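PDB 5DEC: GTP pyrophosphokinase YjbM from Bacillus subtilis, which makes the alarmones pppGpp and ppGpp by transferring pyrophosphate from ATP to GTP or GDP, as a cooperative homotetramer with a probably minor role in the stringent response. Local coordinates for residues D91-Q94 with I95-M99; Q148-T151 with L152-F156; T159-H162 with S163-K167; P173-V176 with K177-Q181; A186-R189 with L190-M194. All coordinates share one frame; numbering follows the deposited sequence.

Contact 1: residues D91-Q94 with I95-M99; sequences DDIQ and IVKEM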
loop_
_atom_site.group_PDB
_atom_site.type_symbol
_atom_site.label_atom_id
_atom_site.label_comp_id
_atom_site.label_asym_id
_atom_site.label_seq_id
_atom_site.Cartn_x
_atom_site.Cartn_y
_atom_site.Cartn_z
ATOM N N ASP B 91 17.207 21.443 11.286
ATOM C CA ASP B 91 17.998 21.805 10.097
ATOM C C ASP B 91 17.580 20.996 8.861
ATOM O O ASP B 91 17.836 21.397 7.725
ATOM C CB ASP B 91 19.489 21.631 10.361
ATOM C CG ASP B 91 20.335 22.640 9.595
ATOM O OD1 ASP B 91 20.551 22.443 8.378
ATOM O OD2 ASP B 91 20.758 23.646 10.207
ATOM N N ASP B 92 16.932 19.860 9.083
ATOM C CA ASP B 92 16.398 19.089 7.970
ATOM C C ASP B 92 15.333 19.866 7.221
ATOM O O ASP B 92 15.118 19.629 6.036
ATOM C CB ASP B 92 15.815 17.761 8.442
ATOM C CG ASP B 92 16.876 16.789 8.870
ATOM O OD1 ASP B 92 18.004 16.904 8.340
ATOM O OD2 ASP B 92 16.579 15.907 9.714
ATOM N N ILE B 93 14.655 20.777 7.911
ATOM C CA ILE B 93 13.546 21.500 7.301
ATOM C C ILE B 93 14.024 22.404 6.158
ATOM O O ILE B 93 13.446 22.400 5.082
ATOM C CB ILE B 93 12.780 22.304 8.353
ATOM C CG1 ILE B 93 12.098 21.324 9.305
ATOM C CG2 ILE B 93 11.722 23.195 7.710
ATOM C CD1 ILE B 93 11.446 21.974 10.473
ATOM N N GLN B 94 15.119 23.123 6.376
ATOM C CA GLN B 94 15.676 23.983 5.343
ATOM C C GLN B 94 16.127 23.145 4.148
ATOM O O GLN B 94 15.983 23.568 3.007
ATOM C CB GLN B 94 16.843 24.812 5.905
ATOM C CG GLN B 94 17.452 25.795 4.908
ATOM C CD GLN B 94 16.460 26.835 4.414
ATOM O OE1 GLN B 94 15.543 27.235 5.135
ATOM N NE2 GLN B 94 16.634 27.271 3.169
ATOM N N ILE B 95 16.661 21.956 4.417
ATOM C CA ILE B 95 17.098 21.060 3.358
ATOM C C ILE B 95 15.918 20.607 2.499
ATOM O O ILE B 95 15.980 20.681 1.274
ATOM C CB ILE B 95 17.829 19.828 3.947
ATOM C CG1 ILE B 95 19.171 20.264 4.558
ATOM C CG2 ILE B 95 18.059 18.774 2.877
ATOM C CD1 ILE B 95 19.908 19.166 5.275
ATOM N N VAL B 96 14.819 20.213 3.138
ATOM C CA VAL B 96 13.640 19.767 2.402
ATOM C C VAL B 96 13.047 20.928 1.608
ATOM O O VAL B 96 12.679 20.772 0.427
ATOM C CB VAL B 96 12.561 19.159 3.345
ATOM C CG1 VAL B 96 11.285 18.856 2.576
ATOM C CG2 VAL B 96 13.091 17.899 4.024
ATOM N N LYS B 97 12.973 22.088 2.242
ATOM C CA LYS B 97 12.503 23.299 1.576
ATOM C C LYS B 97 13.250 23.537 0.270
ATOM O O LYS B 97 12.647 23.818 -0.769
ATOM C CB LYS B 97 12.698 24.520 2.473
ATOM C CG LYS B 97 11.635 24.758 3.515
ATOM C CD LYS B 97 12.020 25.948 4.401
ATOM C CE LYS B 97 12.391 27.166 3.570
ATOM N NZ LYS B 97 12.758 28.333 4.428
ATOM N N GLU B 98 14.572 23.456 0.337
ATOM C CA GLU B 98 15.388 23.703 -0.841
ATOM C C GLU B 98 15.191 22.643 -1.898
ATOM O O GLU B 98 15.186 22.956 -3.094
ATOM C CB GLU B 98 16.857 23.832 -0.438
ATOM C CG GLU B 98 17.085 25.154 0.255
ATOM C CD GLU B 98 18.461 25.295 0.882
ATOM O OE1 GLU B 98 19.238 24.313 0.867
ATOM O OE2 GLU B 98 18.765 26.407 1.370
ATOM N N MET B 99 15.017 21.392 -1.482
ATOM C CA MET B 99 14.676 20.360 -2.442
ATOM C C MET B 99 13.366 20.687 -3.151
ATOM O O MET B 99 13.273 20.546 -4.377
ATOM C CB MET B 99 14.558 18.979 -1.758
ATOM C CG MET B 99 15.905 18.414 -1.357
ATOM S SD MET B 99 15.791 16.747 -0.680
ATOM C CE MET B 99 14.851 17.009 0.806
#
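Gln94 reaches forward along helix 90-102 and bonds to both Lys97 and Glu98, one partner for each end of its amide. This is an i to i+3 and i to i+4 side-chain network on one turn of an alpha helix. The amide nitrogen gives the straighter bond: Gln94 NE2 donates to Glu98 OE2 over 2.9 Å at 172°. The acceptor lies in the amide plane, but the donor comes from above the carboxylate plane. The amide oxygen accepts from the ammonium group, Lys97 NZ to Gln94 OE1, at 3.1 Å. CG of Gln94 stands opposite the backbone N, and a bend at chi2 (61°) turns the amide toward both partners. A leucine here would probably leave the Lys97 ammonium and the Glu98 carboxylate without this shared partner, and both chains freer to turn. Backbone bonds complete the turn: Val96 N, Lys97 N and Glu98 N donate to Asp92 O, Ile93 O and Gln94 O. The carboxylate of buried Asp92 is satisfied outside the turn, by a salt bridge to Arg198 and hydrogen bonds from His44 and Phe89 N. Val96 CG2 lies 3.3 Å from Asp92 O, the same oxygen that accepts from Val96 N.

Contact 2: residues Q148-T151 with L152-F156; sequences QIRT and LAMNF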
loop_
_atom_site.group_PDB
_atom_site.type_symbol
_atom_site.label_atom_id
_atom_site.label_comp_id
_atom_site.label_asym_id
_atom_site.label_seq_id
_atom_site.Cartn_x
_atom_site.Cartn_y
_atom_site.Cartn_z
ATOM N N GLN B 148 3.184 21.056 4.369
ATOM C CA GLN B 148 3.804 21.526 5.614
ATOM C C GLN B 148 5.036 20.701 5.943
ATOM O O GLN B 148 5.078 19.508 5.656
ATOM C CB GLN B 148 2.838 21.470 6.790
ATOM C CG GLN B 148 1.544 22.235 6.603
ATOM C CD GLN B 148 0.786 22.373 7.919
ATOM O OE1 GLN B 148 1.386 22.334 8.997
ATOM N NE2 GLN B 148 -0.533 22.474 7.838
ATOM N N ILE B 149 6.058 21.348 6.502
ATOM C CA ILE B 149 7.262 20.646 6.910
ATOM C C ILE B 149 7.434 20.868 8.431
ATOM O O ILE B 149 7.404 22.002 8.886
ATOM C CB ILE B 149 8.483 21.149 6.143
ATOM C CG1 ILE B 149 8.128 21.328 4.648
ATOM C CG2 ILE B 149 9.697 20.195 6.339
ATOM C CD1 ILE B 149 9.256 21.958 3.853
ATOM N N ARG B 150 7.599 19.789 9.188
ATOM C CA ARG B 150 7.609 19.851 10.651
ATOM C C ARG B 150 8.629 18.902 11.213
ATOM O O ARG B 150 8.858 17.855 10.632
ATOM C CB ARG B 150 6.242 19.453 11.228
ATOM C CG ARG B 150 5.049 20.252 10.769
ATOM C CD ARG B 150 3.782 19.578 11.262
ATOM N NE ARG B 150 2.609 20.430 11.142
ATOM C CZ ARG B 150 1.398 20.077 11.541
ATOM N NH1 ARG B 150 1.207 18.885 12.091
ATOM N NH2 ARG B 150 0.386 20.923 11.420
ATOM N N THR B 151 9.207 19.214 12.371
ATOM C CA THR B 151 9.929 18.166 13.084
ATOM C C THR B 151 8.913 17.220 13.691
ATOM O O THR B 151 7.726 17.546 13.773
ATOM C CB THR B 151 10.859 18.696 14.208
ATOM O OG1 THR B 151 10.076 19.409 15.171
ATOM C CG2 THR B 151 11.931 19.640 13.646
ATOM N N LEU B 152 9.387 16.050 14.107
ATOM C CA LEU B 152 8.565 15.073 14.793
ATOM C C LEU B 152 7.883 15.677 16.031
ATOM O O LEU B 152 6.700 15.437 16.281
ATOM C CB LEU B 152 9.419 13.859 15.193
ATOM C CG LEU B 152 10.021 13.031 14.039
ATOM C CD1 LEU B 152 11.069 12.010 14.524
ATOM C CD2 LEU B 152 8.921 12.334 13.266
ATOM N N ALA B 153 8.645 16.444 16.806
ATOM C CA ALA B 153 8.149 17.032 18.042
ATOM C C ALA B 153 7.102 18.116 17.781
ATOM O O ALA B 153 6.090 18.190 18.478
ATOM C CB ALA B 153 9.316 17.596 18.851
ATOM N N MET B 154 7.354 18.963 16.779
ATOM C CA MET B 154 6.360 19.932 16.290
ATOM C C MET B 154 5.076 19.235 15.851
ATOM O O MET B 154 3.969 19.705 16.114
ATOM C CB MET B 154 6.917 20.703 15.086
ATOM C CG MET B 154 8.062 21.633 15.399
ATOM S SD MET B 154 8.994 22.094 13.914
ATOM C CE MET B 154 7.807 22.713 12.818
ATOM N N ASN B 155 5.226 18.152 15.104
ATOM C CA ASN B 155 4.061 17.452 14.595
ATOM C C ASN B 155 3.258 16.856 15.754
ATOM O O ASN B 155 2.025 16.886 15.767
ATOM C CB ASN B 155 4.468 16.348 13.609
ATOM C CG ASN B 155 3.263 15.654 12.993
ATOM O OD1 ASN B 155 2.409 16.306 12.403
ATOM N ND2 ASN B 155 3.218 14.333 13.085
ATOM N N PHE B 156 3.976 16.307 16.723
ATOM C CA PHE B 156 3.317 15.742 17.906
ATOM C C PHE B 156 2.496 16.817 18.628
ATOM O O PHE B 156 1.296 16.637 18.897
ATOM C CB PHE B 156 4.370 15.120 18.831
ATOM C CG PHE B 156 3.818 14.570 20.112
ATOM C CD1 PHE B 156 2.523 14.069 20.182
ATOM C CD2 PHE B 156 4.613 14.507 21.235
ATOM C CE1 PHE B 156 2.022 13.569 21.374
ATOM C CE2 PHE B 156 4.120 13.986 22.434
ATOM C CZ PHE B 156 2.840 13.505 22.490
#
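Thr151 and Met154 meet where strand 139-151 turns into helix 152-167, and this is the tight part of the contact. Thr151 is the N-cap. Its OG1 accepts from Met154 N at 3.2 Å and 165°. A chi1 of 60° sets the hydroxyl between the backbone N and the carbonyl carbon, facing the first turn. OG1 is also hydrogen-bonded to Asp191 of helix 174-202. The Met154 chain crosses the threonine side chain at about a right angle, with CG only 3.0 Å from Thr151 OG1. Its sulfur turns back to the strand, where Thr151 N makes a weak bond to Met154 SD at 3.3 Å. The methyl then comes back to the strand backbone, Met154 CE lying 3.6 Å from Arg150 CA.

The Arg150 side is looser, a single polar bridge from an extended chain. Arg150 NH1 donates to Asn155 OD1 over 2.9 Å, bent to 142°. The oxygen sits at the guanidinium edge, and the donor lies in the carbonyl plane of the amide. The two flat groups are turned well out of each other's plane. Gln148 OE1 accepts two weak bonds, from Arg150 NE and NH2, and Tyr123 takes a further bond from NH2. A methionine in place of Arg150 would probably leave Asn155 OD1 and the Tyr123 hydroxyl without this donor. Asn155 is partly exposed and binds the allosteric pppGpp shared between two subunits. The arrangement is a capping box at a strand-to-helix junction, here leading from the central sheet into a helix that carries nucleotide-binding residues.

Contact 3: residues T159-H162 with S163-K167; sequences TIEH and SLNYK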
loop_
_atom_site.group_PDB
_atom_site.type_symbol
_atom_site.label_atom_id
_atom_site.label_comp_id
_atom_site.label_asym_id
_atom_site.label_seq_id
_atom_site.Cartn_x
_atom_site.Cartn_y
_atom_site.Cartn_z
ATOM N N THR B 159 -0.572 18.020 16.650
ATOM C CA THR B 159 -1.615 16.999 16.611
ATOM C C THR B 159 -2.457 17.043 17.881
ATOM O O THR B 159 -3.695 16.913 17.835
ATOM C CB THR B 159 -1.000 15.595 16.407
ATOM O OG1 THR B 159 -0.328 15.568 15.138
ATOM C CG2 THR B 159 -2.070 14.500 16.457
ATOM N N ILE B 160 -1.787 17.217 19.021
ATOM C CA ILE B 160 -2.490 17.333 20.298
ATOM C C ILE B 160 -3.325 18.598 20.340
ATOM O O ILE B 160 -4.494 18.578 20.752
ATOM C CB ILE B 160 -1.509 17.358 21.491
ATOM C CG1 ILE B 160 -0.725 16.045 21.597
ATOM C CG2 ILE B 160 -2.263 17.604 22.794
ATOM C CD1 ILE B 160 -1.594 14.831 21.793
ATOM N N GLU B 161 -2.736 19.717 19.917
ATOM C CA GLU B 161 -3.495 20.960 19.887
ATOM C C GLU B 161 -4.740 20.858 19.000
ATOM O O GLU B 161 -5.811 21.403 19.324
ATOM C CB GLU B 161 -2.637 22.129 19.392
ATOM C CG GLU B 161 -3.496 23.382 19.229
ATOM C CD GLU B 161 -2.813 24.483 18.464
ATOM O OE1 GLU B 161 -2.534 25.543 19.060
ATOM O OE2 GLU B 161 -2.537 24.275 17.263
ATOM N N HIS B 162 -4.595 20.192 17.858
ATOM C CA HIS B 162 -5.714 20.064 16.929
ATOM C C HIS B 162 -6.837 19.270 17.579
ATOM O O HIS B 162 -8.003 19.673 17.533
ATOM C CB HIS B 162 -5.285 19.381 15.613
ATOM C CG HIS B 162 -6.393 19.290 14.610
ATOM N ND1 HIS B 162 -6.782 20.362 13.830
ATOM C CD2 HIS B 162 -7.244 18.281 14.303
ATOM C CE1 HIS B 162 -7.795 20.006 13.062
ATOM N NE2 HIS B 162 -8.103 18.749 13.339
ATOM N N SER B 163 -6.469 18.163 18.226
ATOM C CA SER B 163 -7.426 17.308 18.933
ATOM C C SER B 163 -8.142 18.054 20.058
ATOM O O SER B 163 -9.338 17.872 20.273
ATOM C CB SER B 163 -6.724 16.073 19.494
ATOM O OG SER B 163 -6.387 15.203 18.419
ATOM N N LEU B 164 -7.401 18.859 20.810
ATOM C CA LEU B 164 -8.015 19.626 21.883
ATOM C C LEU B 164 -8.943 20.691 21.355
ATOM O O LEU B 164 -10.015 20.939 21.922
ATOM C CB LEU B 164 -6.923 20.271 22.746
ATOM C CG LEU B 164 -6.186 19.275 23.644
ATOM C CD1 LEU B 164 -4.918 19.903 24.229
ATOM C CD2 LEU B 164 -7.109 18.807 24.750
ATOM N N ASN B 165 -8.553 21.348 20.269
ATOM C CA ASN B 165 -9.430 22.374 19.719
ATOM C C ASN B 165 -10.729 21.780 19.203
ATOM O O ASN B 165 -11.807 22.367 19.371
ATOM C CB ASN B 165 -8.718 23.135 18.613
ATOM C CG ASN B 165 -8.260 24.484 19.068
ATOM O OD1 ASN B 165 -8.975 25.175 19.794
ATOM N ND2 ASN B 165 -7.046 24.856 18.691
ATOM N N TYR B 166 -10.635 20.568 18.670
ATOM C CA TYR B 166 -11.822 19.841 18.238
ATOM C C TYR B 166 -12.654 19.408 19.439
ATOM O O TYR B 166 -13.850 19.634 19.454
ATOM C CB TYR B 166 -11.455 18.610 17.408
ATOM C CG TYR B 166 -12.667 17.782 17.063
ATOM C CD1 TYR B 166 -13.479 18.121 15.984
ATOM C CD2 TYR B 166 -13.045 16.701 17.858
ATOM C CE1 TYR B 166 -14.609 17.372 15.672
ATOM C CE2 TYR B 166 -14.180 15.953 17.555
ATOM C CZ TYR B 166 -14.952 16.294 16.465
ATOM O OH TYR B 166 -16.072 15.550 16.168
ATOM N N LYS B 167 -12.029 18.775 20.436
ATOM C CA LYS B 167 -12.757 18.346 21.619
ATOM C C LYS B 167 -13.489 19.496 22.343
ATOM O O LYS B 167 -14.603 19.315 22.833
ATOM C CB LYS B 167 -11.824 17.668 22.615
ATOM C CG LYS B 167 -12.573 17.300 23.892
ATOM C CD LYS B 167 -11.752 16.544 24.899
ATOM C CE LYS B 167 -12.658 16.013 25.997
ATOM N NZ LYS B 167 -13.352 17.134 26.696
HETATM O O HOH W 1 -5.272 15.628 16.031
#
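The last turns of helix 152-167 hold this contact, and its first four residues, Thr159 to His162, belong to the binding site of the product pppGpp. Ile160 and Leu164 touch one turn apart. Their side chains lie side by side and point the same way, with Ile160 CG2 3.8 Å from Leu164 CD1. CG2 of Ile160 is the branch opposite the backbone N, which brings it forward along the helix to the leucine methyl. Both residues pack on Leu180 of helix 174-202. They also face another chain: Gln88 of the third subunit meets Ile160, and Ile197 of that subunit meets Leu164.

Glu161 and Asn165 form a second pair, again alongside one another. Here the approach is through the aliphatic part, Glu161 CG to Asn165 ND2 at 3.9 Å. The carboxylate and amide planes are 44° apart. The carboxylate of buried Glu161 looks to other partners: OE1 takes a salt bridge from Lys119 and a hydrogen bond with Ser121, both product-binding residues. The glutamate therefore ties this helix to the loop that shares the site.

Regular i to i+4 backbone bonds join the two halves. Ser163 N, Leu164 N, Asn165 N and Tyr166 N donate to Thr159 O, Ile160 O, Glu161 O and His162 O. The bond from Leu164 N to Ile160 O is 2.9 Å.

On the serine side, Thr159 O has a second donor besides Ser163 N. A water donates to Thr159 O at 2.7 Å and also hydrogen-bonds to Ser163 OG at 2.7 Å.

Contact 4: residues P173-V176 with K177-Q181; sequences PEKV and KLRLQ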
loop_
_atom_site.group_PDB
_atom_site.type_symbol
_atom_site.label_atom_id
_atom_site.label_comp_id
_atom_site.label_asym_id
_atom_site.label_seq_id
_atom_site.Cartn_x
_atom_site.Cartn_y
_atom_site.Cartn_z
ATOM N N PRO B 173 -10.120 25.350 27.788
ATOM C CA PRO B 173 -10.135 25.991 29.101
ATOM C C PRO B 173 -8.740 26.442 29.464
ATOM O O PRO B 173 -7.764 25.837 29.033
ATOM C CB PRO B 173 -10.634 24.887 30.043
ATOM C CG PRO B 173 -11.319 23.914 29.173
ATOM C CD PRO B 173 -10.579 23.954 27.853
ATOM N N GLU B 174 -8.644 27.489 30.266
ATOM C CA GLU B 174 -7.359 28.127 30.464
ATOM C C GLU B 174 -6.365 27.192 31.144
ATOM O O GLU B 174 -5.189 27.242 30.824
ATOM C CB GLU B 174 -7.526 29.418 31.288
ATOM C CG GLU B 174 -6.489 30.481 30.931
ATOM C CD GLU B 174 -6.705 31.043 29.521
ATOM O OE1 GLU B 174 -7.855 31.018 29.023
ATOM O OE2 GLU B 174 -5.715 31.483 28.897
ATOM N N LYS B 175 -6.837 26.295 32.016
ATOM C CA LYS B 175 -5.927 25.393 32.717
ATOM C C LYS B 175 -5.265 24.437 31.726
ATOM O O LYS B 175 -4.068 24.116 31.823
ATOM C CB LYS B 175 -6.682 24.549 33.755
ATOM C CG LYS B 175 -6.736 25.064 35.187
ATOM C CD LYS B 175 -7.246 23.935 36.089
ATOM C CE LYS B 175 -8.068 24.432 37.257
ATOM N NZ LYS B 175 -7.274 25.251 38.209
ATOM N N VAL B 176 -6.026 24.049 30.714
ATOM C CA VAL B 176 -5.484 23.130 29.719
ATOM C C VAL B 176 -4.629 23.896 28.733
ATOM O O VAL B 176 -3.580 23.411 28.302
ATOM C CB VAL B 176 -6.615 22.365 28.966
ATOM C CG1 VAL B 176 -6.024 21.531 27.835
ATOM C CG2 VAL B 176 -7.369 21.451 29.923
ATOM N N LYS B 177 -5.069 25.093 28.368
ATOM C CA LYS B 177 -4.310 25.926 27.450
ATOM C C LYS B 177 -2.945 26.350 27.985
ATOM O O LYS B 177 -1.985 26.423 27.226
ATOM C CB LYS B 177 -5.113 27.179 27.095
ATOM C CG LYS B 177 -4.494 27.968 25.955
ATOM C CD LYS B 177 -5.320 29.190 25.569
ATOM C CE LYS B 177 -6.735 28.790 25.194
ATOM N NZ LYS B 177 -7.637 29.972 25.089
ATOM N N LEU B 178 -2.859 26.643 29.286
ATOM C CA LEU B 178 -1.573 26.962 29.907
ATOM C C LEU B 178 -0.602 25.784 29.765
ATOM O O LEU B 178 0.560 25.958 29.389
ATOM C CB LEU B 178 -1.766 27.336 31.383
ATOM C CG LEU B 178 -2.480 28.671 31.626
ATOM C CD1 LEU B 178 -2.598 29.012 33.124
ATOM C CD2 LEU B 178 -1.797 29.801 30.851
ATOM N N ARG B 179 -1.089 24.582 30.044
ATOM C CA ARG B 179 -0.265 23.366 29.925
ATOM C C ARG B 179 0.134 23.027 28.491
ATOM O O ARG B 179 1.250 22.545 28.233
ATOM C CB ARG B 179 -1.028 22.223 30.561
ATOM C CG ARG B 179 -1.058 22.435 32.098
ATOM C CD ARG B 179 -1.870 21.371 32.830
ATOM N NE ARG B 179 -1.465 21.251 34.229
ATOM C CZ ARG B 179 -1.986 21.933 35.236
ATOM N NH1 ARG B 179 -2.905 22.865 35.011
ATOM N NH2 ARG B 179 -1.537 21.723 36.471
ATOM N N LEU B 180 -0.785 23.282 27.561
ATOM C CA LEU B 180 -0.516 23.100 26.135
ATOM C C LEU B 180 0.603 24.020 25.704
ATOM O O LEU B 180 1.469 23.641 24.927
ATOM C CB LEU B 180 -1.775 23.402 25.323
ATOM C CG LEU B 180 -1.792 22.998 23.861
ATOM C CD1 LEU B 180 -1.473 21.540 23.700
ATOM C CD2 LEU B 180 -3.150 23.374 23.248
ATOM N N GLN B 181 0.585 25.247 26.233
ATOM C CA GLN B 181 1.650 26.194 25.951
ATOM C C GLN B 181 2.966 25.697 26.559
ATOM O O GLN B 181 4.020 25.798 25.924
ATOM C CB GLN B 181 1.280 27.593 26.474
ATOM C CG GLN B 181 2.448 28.562 26.590
ATOM C CD GLN B 181 3.019 28.978 25.247
ATOM O OE1 GLN B 181 2.305 29.030 24.250
ATOM N NE2 GLN B 181 4.310 29.295 25.218
HETATM O O HOH W 2 -9.423 29.675 27.289
#
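A water joins Glu174 and Lys177 in the first turn of helix 174-202. It donates to Glu174 OE1 at 2.7 Å and accepts from Lys177 NZ at 2.8 Å. The two charged atoms do not meet directly: Glu174 OE1 and Lys177 NZ stay 4.1 Å apart, beyond a salt bridge. The side chains approach at a slant. Glu174 bends at chi2 (69°) and Lys177 at chi3, and these bends turn both charged ends to the same water. The opposite charges probably still attract each other through it.

Pro173 occupies the N-cap position. Its carbonyl oxygen starts the backbone ladder, accepting from Lys177 N at 2.9 Å and 165°. Leu178 N bonds to Glu174 O, and Leu180 N to Val176 O. Leu178 curls over the same glutamate carbonyl, its CG 3.2 Å from Glu174 O.

Arg179 runs back beside Lys175. Its CG lies 3.5 Å from Lys175 O, and the oxygen sits at the edge of the guanidinium, near its plane. The guanidinium has its salt bridge in another chain, with Glu200 of the third subunit.

Val176 and Leu180 carry the apolar packing. Val176 packs on Leu164, and Leu180 on the side chain of Glu161. The two residues thus meet both helix 152-167 of their own chain and Glu200 and Ile197 of the third subunit.

Contact 5: residues A186-R189 with L190-M194; sequences AASR and LDEEM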
loop_
_atom_site.group_PDB
_atom_site.type_symbol
_atom_site.label_atom_id
_atom_site.label_comp_id
_atom_site.label_asym_id
_atom_site.label_seq_id
_atom_site.Cartn_x
_atom_site.Cartn_y
_atom_site.Cartn_z
ATOM N N ALA B 186 8.352 22.789 25.800
ATOM C CA ALA B 186 9.073 21.555 26.028
ATOM C C ALA B 186 9.447 20.877 24.699
ATOM O O ALA B 186 10.564 20.360 24.559
ATOM C CB ALA B 186 8.250 20.613 26.913
ATOM N N ALA B 187 8.523 20.863 23.731
ATOM C CA ALA B 187 8.832 20.314 22.404
ATOM C C ALA B 187 9.942 21.125 21.723
ATOM O O ALA B 187 10.823 20.577 21.073
ATOM C CB ALA B 187 7.574 20.289 21.508
ATOM N N SER B 188 9.854 22.445 21.840
ATOM C CA SER B 188 10.881 23.325 21.304
ATOM C C SER B 188 12.252 23.058 21.947
ATOM O O SER B 188 13.283 22.999 21.253
ATOM C CB SER B 188 10.479 24.791 21.508
ATOM O OG SER B 188 11.474 25.647 20.986
ATOM N N ARG B 189 12.276 22.862 23.265
ATOM C CA ARG B 189 13.555 22.568 23.897
ATOM C C ARG B 189 14.125 21.227 23.470
ATOM O O ARG B 189 15.331 21.090 23.328
ATOM C CB ARG B 189 13.458 22.580 25.424
ATOM C CG ARG B 189 13.427 23.993 26.005
ATOM C CD ARG B 189 13.526 23.936 27.522
ATOM N NE ARG B 189 12.290 23.448 28.116
ATOM C CZ ARG B 189 11.288 24.212 28.533
ATOM N NH1 ARG B 189 11.365 25.532 28.445
ATOM N NH2 ARG B 189 10.211 23.640 29.055
ATOM N N LEU B 190 13.262 20.238 23.274
ATOM C CA LEU B 190 13.726 18.954 22.777
ATOM C C LEU B 190 14.374 19.128 21.412
ATOM O O LEU B 190 15.444 18.575 21.168
ATOM C CB LEU B 190 12.568 17.946 22.715
ATOM C CG LEU B 190 12.850 16.601 22.038
ATOM C CD1 LEU B 190 14.025 15.911 22.715
ATOM C CD2 LEU B 190 11.613 15.724 22.078
ATOM N N ASP B 191 13.738 19.894 20.526
ATOM C CA ASP B 191 14.308 20.118 19.197
ATOM C C ASP B 191 15.666 20.824 19.294
ATOM O O ASP B 191 16.580 20.501 18.547
ATOM C CB ASP B 191 13.347 20.921 18.312
ATOM C CG ASP B 191 12.333 20.023 17.589
ATOM O OD1 ASP B 191 12.598 18.801 17.447
ATOM O OD2 ASP B 191 11.255 20.534 17.196
ATOM N N GLU B 192 15.801 21.765 20.231
ATOM C CA GLU B 192 17.071 22.466 20.427
ATOM C C GLU B 192 18.186 21.508 20.841
ATOM O O GLU B 192 19.285 21.562 20.298
ATOM C CB GLU B 192 16.939 23.570 21.485
ATOM C CG GLU B 192 16.058 24.740 21.084
ATOM C CD GLU B 192 15.766 25.694 22.256
ATOM O OE1 GLU B 192 16.432 25.587 23.311
ATOM O OE2 GLU B 192 14.862 26.547 22.123
ATOM N N GLU B 193 17.892 20.617 21.786
ATOM C CA GLU B 193 18.873 19.640 22.248
ATOM C C GLU B 193 19.246 18.692 21.114
ATOM O O GLU B 193 20.395 18.296 20.976
ATOM C CB GLU B 193 18.334 18.823 23.436
ATOM C CG GLU B 193 18.043 19.622 24.691
ATOM C CD GLU B 193 19.235 20.463 25.158
ATOM O OE1 GLU B 193 20.399 20.014 25.031
ATOM O OE2 GLU B 193 18.992 21.574 25.668
ATOM N N MET B 194 18.261 18.325 20.305
ATOM C CA MET B 194 18.508 17.484 19.143
ATOM C C MET B 194 19.416 18.205 18.153
ATOM O O MET B 194 20.353 17.611 17.604
ATOM C CB MET B 194 17.183 17.092 18.460
ATOM C CG MET B 194 16.377 16.033 19.220
ATOM S SD MET B 194 17.293 14.517 19.537
ATOM C CE MET B 194 16.063 13.477 20.312
#
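Ser188 and Glu192 sit one turn apart on helix 174-202, joined by an i to i+4 backbone hydrogen bond from Glu192 N to Ser188 O. Glu193 N donates likewise to Arg189 O at 3.0 Å and 163°, and Leu190 N and Asp191 N to Ala186 O and Ala187 O. Two carboxylates find partners outside this turn. Buried Asp191 uses OD2 for a salt bridge to Arg124. Glu193 makes a salt bridge with Arg182 of the third subunit.

Side-chain polar contact within the turn is looser: Ser188 OG is 3.7 Å from Glu192 OE2. The aliphatic part of Glu192 comes closer, CG lying 3.3 Å from Ser188 O. With chi1 at -68° its CG lies opposite its own carbonyl carbon, and this swings it back over the preceding turn. Glu193 CG rests in the same way 3.4 Å from Arg189 O.

Ala186 and Leu190 meet Leu190 and Ala186 of the third subunit, a reciprocal helix-to-helix touch. Asp191 packs on Ala153 and Met154, so this part of helix 174-202 touches both the start of helix 152-167 and the third subunit.

How the contacts relate
Contact 2 links contacts 1 and 5. Ile149 packs on contact 1, with Lys97 CG 3.7 Å from Ile149 CD1, and Thr151 bonds to Asp191 of contact 5. Contact 3 continues the helix begun in contact 2 and packs on contact 4, their centres about 12 Å apart. Contacts 4 and 5 lie on one helix, centres about 20 Å apart. Gln148 of contact 2 hydrogen-bonds to Glu146, the inferred proton acceptor. Contact 3 carries product-binding residues, and contact 2 holds Asn155 of the allosteric site. Contacts 1 and 3 lie on opposite sides of the chain's centre, about 27 Å between centres. Contacts 2 to 5 all touch the third subunit.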